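Local structure of acetylxylan esterase A (Aspergillus awamori, 5X6S) at residues A[54-57]-A[58-61]; A[99-102]-A[103-107]; A[122-125]-A[126-130]; A[235-238]-A[239-242]; A[267-270]-A[271-274]. The protein hydrolyses the acetyl side groups of acetylated xylan, acting as a secreted serine esterase of carbohydrate esterase family 1 in plant-biomass degradation. All blocks are in the same frame, centred on the assembly; numbering follows the deposited sequence.

Interaction 1: A[54-57]-A[58-61]; sequences ATLS and EQYG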
loop_
_atom_site.group_PDB
_atom_site.type_symbol
_atom_site.label_atom_id
_atom_site.label_comp_id
_atom_site.label_asym_id
_atom_site.label_seq_id
_atom_site.Cartn_x
_atom_site.Cartn_y
_atom_site.Cartn_z
ATOM N N ALA A 54 5.359 18.294 14.132
ATOM C CA ALA A 54 6.296 17.779 15.170
ATOM C C ALA A 54 5.684 17.807 16.564
ATOM O O ALA A 54 5.854 16.859 17.326
ATOM C CB ALA A 54 7.626 18.569 15.161
ATOM N N THR A 55 4.940 18.864 16.889
ATOM C CA THR A 55 4.228 18.956 18.151
ATOM C C THR A 55 3.212 17.802 18.236
ATOM O O THR A 55 3.136 17.088 19.234
ATOM C CB THR A 55 3.521 20.347 18.319
ATOM O OG1 THR A 55 4.509 21.364 18.426
ATOM C CG2 THR A 55 2.639 20.411 19.546
ATOM N N LEU A 56 2.444 17.620 17.168
ATOM C CA LEU A 56 1.452 16.527 17.107
ATOM C C LEU A 56 2.074 15.105 17.143
ATOM O O LEU A 56 1.468 14.164 17.712
ATOM C CB LEU A 56 0.541 16.723 15.904
ATOM C CG LEU A 56 -0.388 17.958 15.921
ATOM C CD1 LEU A 56 -0.901 18.289 14.532
ATOM C CD2 LEU A 56 -1.556 17.780 16.913
ATOM N N SER A 57 3.260 14.941 16.565
ATOM C CA SER A 57 3.984 13.649 16.596
ATOM C C SER A 57 4.303 13.229 18.027
ATOM O O SER A 57 4.377 12.075 18.340
ATOM C CB SER A 57 5.272 13.714 15.789
ATOM O OG SER A 57 6.328 14.265 16.523
ATOM N N GLU A 58 4.466 14.201 18.912
ATOM C CA GLU A 58 4.672 13.892 20.313
ATOM C C GLU A 58 3.397 13.432 21.012
ATOM O O GLU A 58 3.471 12.779 22.047
ATOM C CB GLU A 58 5.316 15.071 21.047
ATOM C CG GLU A 58 6.752 15.370 20.575
ATOM C CD GLU A 58 7.799 14.344 20.980
ATOM O OE1 GLU A 58 7.478 13.341 21.672
ATOM O OE2 GLU A 58 8.965 14.524 20.569
ATOM N N GLN A 59 2.232 13.750 20.451
ATOM C CA GLN A 59 1.008 13.224 20.971
ATOM C C GLN A 59 0.759 11.843 20.401
ATOM O O GLN A 59 0.408 10.906 21.145
ATOM C CB GLN A 59 -0.157 14.121 20.653
ATOM C CG GLN A 59 -0.086 15.452 21.356
ATOM C CD GLN A 59 -1.079 16.457 20.798
ATOM O OE1 GLN A 59 -2.254 16.109 20.499
ATOM N NE2 GLN A 59 -0.595 17.710 20.615
ATOM N N TYR A 60 0.928 11.713 19.088
ATOM C CA TYR A 60 0.429 10.520 18.346
ATOM C C TYR A 60 1.517 9.540 17.957
ATOM O O TYR A 60 1.235 8.404 17.554
ATOM C CB TYR A 60 -0.397 10.996 17.135
ATOM C CG TYR A 60 -1.666 11.726 17.507
ATOM C CD1 TYR A 60 -2.749 11.051 18.060
ATOM C CD2 TYR A 60 -1.769 13.102 17.353
ATOM C CE1 TYR A 60 -3.908 11.735 18.402
ATOM C CE2 TYR A 60 -2.908 13.782 17.712
ATOM C CZ TYR A 60 -3.966 13.095 18.247
ATOM O OH TYR A 60 -5.109 13.795 18.563
ATOM N N GLY A 61 2.768 9.940 18.116
ATOM C CA GLY A 61 3.909 9.041 17.974
ATOM C C GLY A 61 4.372 8.703 16.575
ATOM O O GLY A 61 5.180 7.767 16.412
HETATM O O HOH W 1 2.466 17.411 21.833
#
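Leu56 O accepts two backbone N-H groups at the C-terminal end of helix 53-60, a surface helix of this alpha/beta-hydrolase fold. Tyr60 N, four residues on, approaches Leu56 O almost in line with the carbonyl at 2.9 Å. Gln59 N is equally close, but it comes from above the carbonyl plane with a spacing of three residues. This mixture of spacings tightens the last turn, and Glu58 N gives no more than weak bonds to Ala54 O and Thr55 O. Ala54 O has a stronger donor in Ser57 OG, 2.8 Å away and tilted only a little from the carbonyl plane. The serine hydroxyl can turn back up the helix because chi1 of 83° sets OG between its own backbone N and carbonyl carbon. The chain leaves the helix at Gly61, which has positive phi and whose N is bonded to Ser57 O at 2.7 Å.

Among the side chains, Leu56 and Gln59 lie aslant of one another, with the leucine methyl CD2 against the amide end at 3.8 Å from Gln59 NE2. Leu56 CD2 more loosely meets the tyrosine ring, 4.3 Å from Tyr60 CE2. Glu58 bends at chi2 and directs its carboxylate outside this turn: OE2 is bonded to Tyr22 OH and Asn25 N, and OE1 to Asn26 N, tying the helix to the end of strand 18-23 and the loop after it. On the exposed side a water donates to Thr55 O at 2.7 Å and accepts a weak bond from Gln59 NE2.

Interaction 2: A[99-102]-A[103-107]; sequences VTWT and ISKYG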
loop_
_atom_site.group_PDB
_atom_site.type_symbol
_atom_site.label_atom_id
_atom_site.label_comp_id
_atom_site.label_asym_id
_atom_site.label_seq_id
_atom_site.Cartn_x
_atom_site.Cartn_y
_atom_site.Cartn_z
ATOM N N VAL A 99 9.990 7.983 2.014
ATOM C CA VAL A 99 8.962 7.205 2.657
ATOM C C VAL A 99 9.401 5.775 2.914
ATOM O O VAL A 99 9.327 5.273 4.050
ATOM C CB VAL A 99 7.606 7.309 1.903
ATOM C CG1 VAL A 99 6.620 6.225 2.370
ATOM C CG2 VAL A 99 7.037 8.673 2.100
ATOM N N THR A 100 9.841 5.089 1.856
ATOM C CA THR A 100 10.119 3.678 1.985
ATOM C C THR A 100 11.315 3.436 2.892
ATOM O O THR A 100 11.319 2.451 3.644
ATOM C CB THR A 100 10.304 3.005 0.618
ATOM O OG1 THR A 100 11.466 3.558 -0.017
ATOM C CG2 THR A 100 9.009 3.168 -0.261
ATOM N N TRP A 101 12.296 4.342 2.857
ATOM C CA TRP A 101 13.481 4.274 3.731
ATOM C C TRP A 101 13.035 4.357 5.195
ATOM O O TRP A 101 13.500 3.576 6.031
ATOM C CB TRP A 101 14.470 5.402 3.450
ATOM C CG TRP A 101 15.728 5.348 4.267
ATOM C CD1 TRP A 101 16.887 4.639 3.993
ATOM C CD2 TRP A 101 15.926 5.949 5.535
ATOM N NE1 TRP A 101 17.790 4.812 4.994
ATOM C CE2 TRP A 101 17.240 5.618 5.955
ATOM C CE3 TRP A 101 15.133 6.752 6.356
ATOM C CZ2 TRP A 101 17.763 6.065 7.163
ATOM C CZ3 TRP A 101 15.654 7.207 7.526
ATOM C CH2 TRP A 101 16.957 6.841 7.939
ATOM N N THR A 102 12.122 5.284 5.480
ATOM C CA THR A 102 11.665 5.534 6.834
ATOM C C THR A 102 10.816 4.341 7.341
ATOM O O THR A 102 10.961 3.922 8.524
ATOM C CB THR A 102 10.836 6.837 6.901
ATOM O OG1 THR A 102 11.646 7.935 6.441
ATOM C CG2 THR A 102 10.322 7.126 8.324
ATOM N N ILE A 103 9.981 3.780 6.459
ATOM C CA ILE A 103 9.186 2.586 6.826
ATOM C C ILE A 103 10.119 1.506 7.336
ATOM O O ILE A 103 9.933 0.954 8.467
ATOM C CB ILE A 103 8.308 2.049 5.686
ATOM C CG1 ILE A 103 7.150 3.044 5.401
ATOM C CG2 ILE A 103 7.747 0.656 6.080
ATOM C CD1 ILE A 103 6.429 2.815 4.077
ATOM N N SER A 104 11.123 1.178 6.538
ATOM C CA SER A 104 12.045 0.125 6.958
ATOM C C SER A 104 12.918 0.502 8.144
ATOM O O SER A 104 13.078 -0.294 9.086
ATOM C CB SER A 104 12.904 -0.318 5.789
ATOM O OG SER A 104 13.808 -1.303 6.236
ATOM N N LYS A 105 13.498 1.696 8.140
ATOM C CA LYS A 105 14.443 2.054 9.197
ATOM C C LYS A 105 13.780 2.074 10.584
ATOM O O LYS A 105 14.386 1.623 11.587
ATOM C CB LYS A 105 15.158 3.367 8.917
ATOM C CG LYS A 105 16.047 3.871 10.060
ATOM C CD LYS A 105 17.479 3.334 9.982
ATOM C CE LYS A 105 18.367 3.924 11.108
ATOM N NZ LYS A 105 18.598 5.401 10.954
ATOM N N TYR A 106 12.531 2.556 10.642
ATOM C CA TYR A 106 11.862 2.717 11.932
ATOM C C TYR A 106 10.752 1.729 12.209
ATOM O O TYR A 106 10.098 1.838 13.191
ATOM C CB TYR A 106 11.373 4.162 12.116
ATOM C CG TYR A 106 12.506 5.136 12.207
ATOM C CD1 TYR A 106 13.037 5.705 11.096
ATOM C CD2 TYR A 106 13.073 5.477 13.461
ATOM C CE1 TYR A 106 14.120 6.599 11.190
ATOM C CE2 TYR A 106 14.156 6.359 13.562
ATOM C CZ TYR A 106 14.670 6.908 12.432
ATOM O OH TYR A 106 15.712 7.789 12.514
ATOM N N GLY A 107 10.545 0.753 11.349
ATOM C CA GLY A 107 9.451 -0.167 11.531
ATOM C C GLY A 107 8.144 0.587 11.538
ATOM O O GLY A 107 7.228 0.250 12.275
#
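Lys105 CB lies over the six-membered ring of Trp101, one helical turn away on helix 91-106, in a CH-pi contact. Lys105 CB is 4.0 Å from the centroid of the Trp101 six-membered ring and only 6° off the ring normal, although the rest of the lysine chain drifts toward the ring's rim. The two side chains run alongside each other in the same direction, since both have CG anti to the backbone N (chi1 -177° for Trp101 and 174° for Lys105). Bends at chi2 and chi4 keep the lysine close to the indole, with NZ 3.7 Å from Trp101 CH2.

The apolar contacts continue round the helix. Trp101 CZ3 meets the edge of the Tyr106 ring at CE1, 4.0 Å away, and Val99 CG1 touches Ile103 CD1 at 3.8 Å. Val99, Thr102 and Ile103 face the central sheet, on strands 33-37 and 63-68, while Tyr106 covers strand 18-23 as well.

Regular backbone hydrogen bonds carry these side chains: Ile103 N to Val99 O, Ser104 N to Thr100 O, Lys105 N to Trp101 O at 2.8 Å, and Tyr106 N to Thr102 O at 3.0 Å. Thr102 OG1 bonds to Met98 O, a turn earlier. Beyond Tyr106 the chain turns off at Gly107, which has positive phi.

In the crystallographic assembly Thr100 packs on Ile103 of the second subunit and Trp101 on its Ser104, and the reverse. Aliphatic and aromatic groups alike thus pack on the sheet, and the indole also gives one face to the methylenes of the solvent-exposed Lys105.

Interaction 3: A[122-125]-A[126-130]; sequences AMMT and NVMAA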
loop_
_atom_site.group_PDB
_atom_site.type_symbol
_atom_site.label_atom_id
_atom_site.label_comp_id
_atom_site.label_asym_id
_atom_site.label_seq_id
_atom_site.Cartn_x
_atom_site.Cartn_y
_atom_site.Cartn_z
ATOM N N ALA A 122 1.614 21.947 -1.596
ATOM C CA ALA A 122 0.276 21.386 -1.861
ATOM C C ALA A 122 0.157 20.905 -3.310
ATOM O O ALA A 122 -0.516 19.884 -3.566
ATOM C CB ALA A 122 -0.808 22.371 -1.527
ATOM N N MET A 123 0.765 21.635 -4.237
ATOM C CA MET A 123 0.852 21.152 -5.629
ATOM C C MET A 123 1.546 19.764 -5.663
ATOM O O MET A 123 1.080 18.821 -6.310
ATOM C CB MET A 123 1.626 22.090 -6.488
ATOM C CG MET A 123 1.097 23.526 -6.542
ATOM S SD MET A 123 2.070 24.427 -7.724
ATOM C CE MET A 123 1.962 26.099 -7.112
ATOM N N MET A 124 2.657 19.667 -4.951
ATOM C CA MET A 124 3.418 18.409 -4.873
ATOM C C MET A 124 2.603 17.340 -4.146
ATOM O O MET A 124 2.670 16.146 -4.499
ATOM C CB MET A 124 4.778 18.654 -4.220
ATOM C CG MET A 124 5.606 17.360 -4.033
ATOM S SD MET A 124 5.866 16.417 -5.540
ATOM C CE MET A 124 7.312 17.237 -6.164
ATOM N N THR A 125 1.768 17.737 -3.187
ATOM C CA THR A 125 0.921 16.754 -2.542
ATOM C C THR A 125 0.009 16.050 -3.555
ATOM O O THR A 125 -0.135 14.820 -3.528
ATOM C CB THR A 125 0.128 17.391 -1.349
ATOM O OG1 THR A 125 1.076 17.804 -0.365
ATOM C CG2 THR A 125 -0.807 16.417 -0.697
ATOM N N ASN A 126 -0.612 16.819 -4.443
ATOM C CA ASN A 126 -1.458 16.253 -5.470
ATOM C C ASN A 126 -0.648 15.381 -6.378
ATOM O O ASN A 126 -1.084 14.340 -6.736
ATOM C CB ASN A 126 -2.198 17.289 -6.277
ATOM C CG ASN A 126 -3.395 17.851 -5.536
ATOM O OD1 ASN A 126 -4.185 17.152 -4.952
ATOM N ND2 ASN A 126 -3.460 19.122 -5.524
ATOM N N VAL A 127 0.533 15.817 -6.720
ATOM C CA VAL A 127 1.440 15.037 -7.605
ATOM C C VAL A 127 1.804 13.694 -6.954
ATOM O O VAL A 127 1.771 12.613 -7.613
ATOM C CB VAL A 127 2.674 15.843 -8.035
ATOM C CG1 VAL A 127 3.709 14.954 -8.751
ATOM C CG2 VAL A 127 2.284 16.984 -8.979
ATOM N N MET A 128 2.128 13.724 -5.666
ATOM C CA MET A 128 2.489 12.478 -4.925
ATOM C C MET A 128 1.322 11.503 -4.898
ATOM O O MET A 128 1.503 10.299 -5.018
ATOM C CB MET A 128 2.897 12.778 -3.484
ATOM C CG MET A 128 4.251 13.529 -3.314
ATOM S SD MET A 128 5.648 12.713 -4.148
ATOM C CE MET A 128 5.535 11.077 -3.389
ATOM N N ALA A 129 0.111 12.020 -4.699
ATOM C CA ALA A 129 -1.080 11.172 -4.710
ATOM C C ALA A 129 -1.242 10.443 -6.066
ATOM O O ALA A 129 -1.672 9.310 -6.109
ATOM C CB ALA A 129 -2.317 11.996 -4.387
ATOM N N ALA A 130 -0.956 11.133 -7.146
ATOM C CA ALA A 130 -1.102 10.624 -8.510
ATOM C C ALA A 130 0.050 9.736 -8.964
ATOM O O ALA A 130 -0.165 8.781 -9.729
ATOM C CB ALA A 130 -1.230 11.786 -9.456
#
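Met124 starts with CG anti to its own N (chi1 177°) and then bends at chi2 and chi3, whereas Met128 starts beside its N (chi1 -69°) and bends at the same two torsions. The two thioethers, one turn apart on helix 120-131, converge from these different starts until the SD atoms are 4.0 Å apart, with the chains lying aslant. Met124 SD also touches the base of the Val127 side chain, at 4.1 Å from CB. Met128 CG folds back over the main chain and comes within 3.3 Å of Met124 O, the acceptor for Met128 N at 2.7 Å.

The backbone is a regular alpha-helix here, with Asn126 N bonded to Ala122 O, Val127 N to Met123 O, and Ala129 N to Thr125 O at 3.0 Å. The buried polar side chains have partners beyond the two segments. Thr125 OG1 bonds back to Gly121 O, and Asn126 receives Trp217 NE1 at OD1 while giving ND2 to Val145 O; both ends of its amide are therefore used, which fixes the rotation of the group.

This helix directly follows Ser119, the probable nucleophile, in a Gly117-x-Ser119-x-Gly121 sequence consistent with the nucleophile elbow of alpha/beta-hydrolases. The side chains of Met123 and Ser119 are about 5 Å apart at their nearest atoms. As the helical part of the beta-alpha-beta unit formed with strands 113-118 and 138-142, the helix lays Ala122, Thr125 and Asn126 on strand 138-142, while Met124 and Met128 pack on helix 91-106 at Ile95.

Interaction 4: A[235-238]-A[239-242]; sequences TPQT and NYET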
loop_
_atom_site.group_PDB
_atom_site.type_symbol
_atom_site.label_atom_id
_atom_site.label_comp_id
_atom_site.label_asym_id
_atom_site.label_seq_id
_atom_site.Cartn_x
_atom_site.Cartn_y
_atom_site.Cartn_z
ATOM N N THR A 235 -17.662 24.638 8.786
ATOM C CA THR A 235 -16.973 23.405 9.139
ATOM C C THR A 235 -15.663 23.368 8.322
ATOM O O THR A 235 -15.710 23.460 7.113
ATOM C CB THR A 235 -17.866 22.194 8.798
ATOM O OG1 THR A 235 -19.095 22.239 9.546
ATOM C CG2 THR A 235 -17.144 20.849 9.094
ATOM N N PRO A 236 -14.479 23.285 8.976
ATOM C CA PRO A 236 -14.238 23.110 10.428
ATOM C C PRO A 236 -14.428 24.357 11.292
ATOM O O PRO A 236 -14.337 24.243 12.506
ATOM C CB PRO A 236 -12.766 22.649 10.481
ATOM C CG PRO A 236 -12.167 23.385 9.331
ATOM C CD PRO A 236 -13.208 23.370 8.229
ATOM N N GLN A 237 -14.677 25.527 10.700
ATOM C CA GLN A 237 -14.892 26.780 11.498
ATOM C C GLN A 237 -15.719 27.767 10.681
ATOM O O GLN A 237 -15.992 27.517 9.503
ATOM C CB GLN A 237 -13.555 27.456 11.860
ATOM C CG GLN A 237 -12.862 28.182 10.699
ATOM C CD GLN A 237 -11.414 28.503 10.989
ATOM O OE1 GLN A 237 -10.621 27.602 11.115
ATOM N NE2 GLN A 237 -11.067 29.763 11.067
ATOM N N THR A 238 -16.037 28.919 11.290
ATOM C CA THR A 238 -16.835 29.963 10.654
ATOM C C THR A 238 -16.262 30.324 9.306
ATOM O O THR A 238 -15.054 30.553 9.171
ATOM C CB THR A 238 -16.926 31.222 11.569
ATOM O OG1 THR A 238 -17.500 30.813 12.809
ATOM C CG2 THR A 238 -17.748 32.343 10.937
ATOM N N ASN A 239 -17.145 30.339 8.297
ATOM C CA ASN A 239 -16.831 30.754 6.955
ATOM C C ASN A 239 -15.997 29.751 6.149
ATOM O O ASN A 239 -15.611 30.037 5.020
ATOM C CB ASN A 239 -16.204 32.130 6.922
ATOM C CG ASN A 239 -17.230 33.231 7.214
ATOM O OD1 ASN A 239 -18.429 33.074 6.954
ATOM N ND2 ASN A 239 -16.760 34.324 7.771
ATOM N N TYR A 240 -15.747 28.591 6.751
ATOM C CA TYR A 240 -15.238 27.464 5.999
ATOM C C TYR A 240 -16.440 26.557 5.674
ATOM O O TYR A 240 -17.289 26.326 6.518
ATOM C CB TYR A 240 -14.257 26.687 6.853
ATOM C CG TYR A 240 -12.877 27.263 6.978
ATOM C CD1 TYR A 240 -12.667 28.560 7.407
ATOM C CD2 TYR A 240 -11.750 26.472 6.723
ATOM C CE1 TYR A 240 -11.390 29.072 7.544
ATOM C CE2 TYR A 240 -10.459 26.986 6.846
ATOM C CZ TYR A 240 -10.272 28.260 7.284
ATOM O OH TYR A 240 -8.978 28.759 7.418
ATOM N N GLU A 241 -16.477 25.987 4.478
ATOM C CA GLU A 241 -17.545 25.032 4.170
ATOM C C GLU A 241 -16.977 23.733 3.639
ATOM O O GLU A 241 -16.195 23.757 2.708
ATOM C CB GLU A 241 -18.481 25.629 3.097
ATOM C CG GLU A 241 -19.678 24.738 2.712
ATOM C CD GLU A 241 -20.356 25.255 1.434
ATOM O OE1 GLU A 241 -19.669 25.288 0.351
ATOM O OE2 GLU A 241 -21.537 25.683 1.496
ATOM N N THR A 242 -17.401 22.619 4.229
ATOM C CA THR A 242 -16.919 21.290 3.843
ATOM C C THR A 242 -17.926 20.591 2.920
ATOM O O THR A 242 -19.080 20.453 3.262
ATOM C CB THR A 242 -16.630 20.418 5.085
ATOM O OG1 THR A 242 -15.619 21.054 5.892
ATOM C CG2 THR A 242 -16.103 19.069 4.698
#
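Gln237 lays its side-chain amide over one face of the Tyr240 ring, the two planes 20° apart and stacked. The glutamine has CG in the position between its N and carbonyl carbon (chi1 74°) and is extended beyond it, a shape that carries the whole chain across the ring. Gln237 CG makes the nearest approach, 3.3 Å from Tyr240 CD1, and OE1 lies above the rim of the ring. The hydrogen bond of OE1 with His264 NE2 fixes the amide further.

Pro236, preceded by a cis peptide bond, comes in obliquely near the base of the tyrosine side chain, on the same side of the ring plane as the glutamine: its CD is 3.7 Å from Tyr240 CB. Thr242 sets its hydroxyl beside its own N (chi1 -60°), from where OG1 donates to Thr235 O at 2.7 Å, coming from above the carbonyl plane. The methyl CG2 of Thr235 touches the same hydroxyl, the two threonine side chains crossing nearly at right angles. Thr235 OG1 is bonded elsewhere, to Ala233 O.

Backbone bonds close the bend: Tyr240 N to Gln237 O at 3.0 Å and Thr235 N to Tyr240 O at 2.9 Å. Asn239 has positive phi, as the third residue of a type II beta turn does. The turn from Gln237 to Tyr240 leads into strand 240-246 and completes the beta-hairpin connection from its antiparallel neighbour, strand 230-232, at the edge of the alpha/beta-hydrolase sheet.

Interaction 5: A[267-270]-A[271-274]; sequences KDME and WFGF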
loop_
_atom_site.group_PDB
_atom_site.type_symbol
_atom_site.label_atom_id
_atom_site.label_comp_id
_atom_site.label_asym_id
_atom_site.label_seq_id
_atom_site.Cartn_x
_atom_site.Cartn_y
_atom_site.Cartn_z
ATOM N N LYS A 267 -7.349 18.954 12.786
ATOM C CA LYS A 267 -8.210 18.439 11.695
ATOM C C LYS A 267 -7.486 17.447 10.789
ATOM O O LYS A 267 -8.078 16.494 10.304
ATOM C CB LYS A 267 -8.826 19.578 10.874
ATOM C CG LYS A 267 -9.736 20.546 11.637
ATOM C CD LYS A 267 -10.628 19.867 12.651
ATOM C CE LYS A 267 -11.778 19.177 12.029
ATOM N NZ LYS A 267 -12.811 18.860 13.083
ATOM N N ASP A 268 -6.198 17.679 10.567
ATOM C CA ASP A 268 -5.375 16.746 9.789
ATOM C C ASP A 268 -5.330 15.413 10.511
ATOM O O ASP A 268 -5.489 14.362 9.882
ATOM C CB ASP A 268 -3.938 17.248 9.583
ATOM C CG ASP A 268 -3.825 18.498 8.751
ATOM O OD1 ASP A 268 -4.797 18.944 8.093
ATOM O OD2 ASP A 268 -2.719 19.112 8.761
ATOM N N MET A 269 -5.096 15.439 11.830
ATOM C CA MET A 269 -5.090 14.238 12.655
ATOM C C MET A 269 -6.364 13.385 12.509
ATOM O O MET A 269 -6.327 12.137 12.524
ATOM C CB MET A 269 -4.824 14.597 14.135
ATOM C CG MET A 269 -3.472 15.250 14.439
ATOM S SD MET A 269 -2.041 14.277 13.830
ATOM C CE MET A 269 -1.744 15.013 12.229
ATOM N N GLU A 270 -7.494 14.079 12.405
ATOM C CA GLU A 270 -8.805 13.454 12.269
ATOM C C GLU A 270 -8.947 12.855 10.867
ATOM O O GLU A 270 -9.393 11.733 10.736
ATOM C CB GLU A 270 -9.901 14.484 12.513
ATOM C CG GLU A 270 -10.061 14.829 13.976
ATOM C CD GLU A 270 -11.035 15.988 14.228
ATOM O OE1 GLU A 270 -11.872 16.295 13.350
ATOM O OE2 GLU A 270 -10.917 16.606 15.297
ATOM N N TRP A 271 -8.523 13.602 9.833
ATOM C CA TRP A 271 -8.643 13.118 8.454
ATOM C C TRP A 271 -7.750 11.898 8.251
ATOM O O TRP A 271 -8.140 10.884 7.637
ATOM C CB TRP A 271 -8.260 14.223 7.472
ATOM C CG TRP A 271 -8.258 13.810 6.032
ATOM C CD1 TRP A 271 -7.207 13.796 5.180
ATOM C CD2 TRP A 271 -9.384 13.304 5.292
ATOM N NE1 TRP A 271 -7.602 13.355 3.950
ATOM C CE2 TRP A 271 -8.944 13.051 3.992
ATOM C CE3 TRP A 271 -10.737 13.076 5.606
ATOM C CZ2 TRP A 271 -9.791 12.573 3.000
ATOM C CZ3 TRP A 271 -11.583 12.591 4.580
ATOM C CH2 TRP A 271 -11.097 12.344 3.328
ATOM N N PHE A 272 -6.533 11.991 8.788
ATOM C CA PHE A 272 -5.579 10.907 8.689
ATOM C C PHE A 272 -6.043 9.716 9.475
ATOM O O PHE A 272 -5.839 8.610 9.031
ATOM C CB PHE A 272 -4.194 11.319 9.175
ATOM C CG PHE A 272 -3.557 12.412 8.400
ATOM C CD1 PHE A 272 -4.023 12.791 7.181
ATOM C CD2 PHE A 272 -2.426 13.063 8.912
ATOM C CE1 PHE A 272 -3.425 13.810 6.484
ATOM C CE2 PHE A 272 -1.800 14.087 8.232
ATOM C CZ PHE A 272 -2.294 14.466 6.984
ATOM N N GLY A 273 -6.653 9.935 10.645
ATOM C CA GLY A 273 -7.137 8.849 11.504
ATOM C C GLY A 273 -6.357 8.682 12.786
ATOM O O GLY A 273 -6.634 7.777 13.581
ATOM N N PHE A 274 -5.357 9.541 13.013
ATOM C CA PHE A 274 -4.613 9.462 14.273
ATOM C C PHE A 274 -5.539 9.817 15.425
ATOM O O PHE A 274 -5.433 9.207 16.492
ATOM C CB PHE A 274 -3.388 10.359 14.311
ATOM C CG PHE A 274 -2.270 9.914 13.379
ATOM C CD1 PHE A 274 -1.587 8.722 13.606
ATOM C CD2 PHE A 274 -1.916 10.683 12.281
ATOM C CE1 PHE A 274 -0.548 8.324 12.746
ATOM C CE2 PHE A 274 -0.893 10.285 11.410
ATOM C CZ PHE A 274 -0.204 9.098 11.657
#
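A Met-aromatic contact joins Met269 to Phe274 where helix 265-272, the last helix of the chain, gives way to the C-terminal residues. Met269 SD lies obliquely to the ring, 3.9 Å from Phe274 CD2. Bends at chi2 and chi3 bring the terminal methyl of the same methionine to Phe272, with Met269 CE 3.9 Å from Phe272 CD2. One face of the Phe272 ring lies against Asp268 O, which is 3.1 Å above its plane and accepts Phe272 N at 2.8 Å. Gly273, with positive phi, ends the helix, and its N bonds to Met269 O at 2.9 Å.

The polar ends have their own partners. Lys267 NZ forms a salt bridge with Glu270 OE1, 2.7 Å away on the syn side of the carboxylate. Trp271 NE1 is held by Ala139 O of the sheet. Met269, Phe272 and, just past the helix, Phe274 form an apolar cluster with Phe62 and Phe114, whereas the Lys267-Glu270 pair lies on the more exposed side. Both oxygens of buried Asp268 are hydrogen-bonded to tyrosine hydroxyls, those of Tyr53 and Tyr142, which would probably stabilise a negative charge there.

The five contacts follow one another along the chain, all built round the same mixed central sheet. Interactions 1 and 5, centres about 12 Å apart, meet directly: Leu56 and Tyr60 pack on Met269, and Tyr60 also reaches Phe274. Interaction 4 touches interaction 5 through Pro236 and Lys267, their centres about 16 Å apart. Helices 91-106 and 120-131 pack together, although interactions 2 and 3 come no closer than about 6 Å between nearest atoms. Interactions 2 and 4 are the most distant pair, with centres about 36 Å apart. Helices thus flank the sheet, packing links interactions 1, 5 and 4 in a row, and only interaction 3 adjoins the probable active-site Ser119.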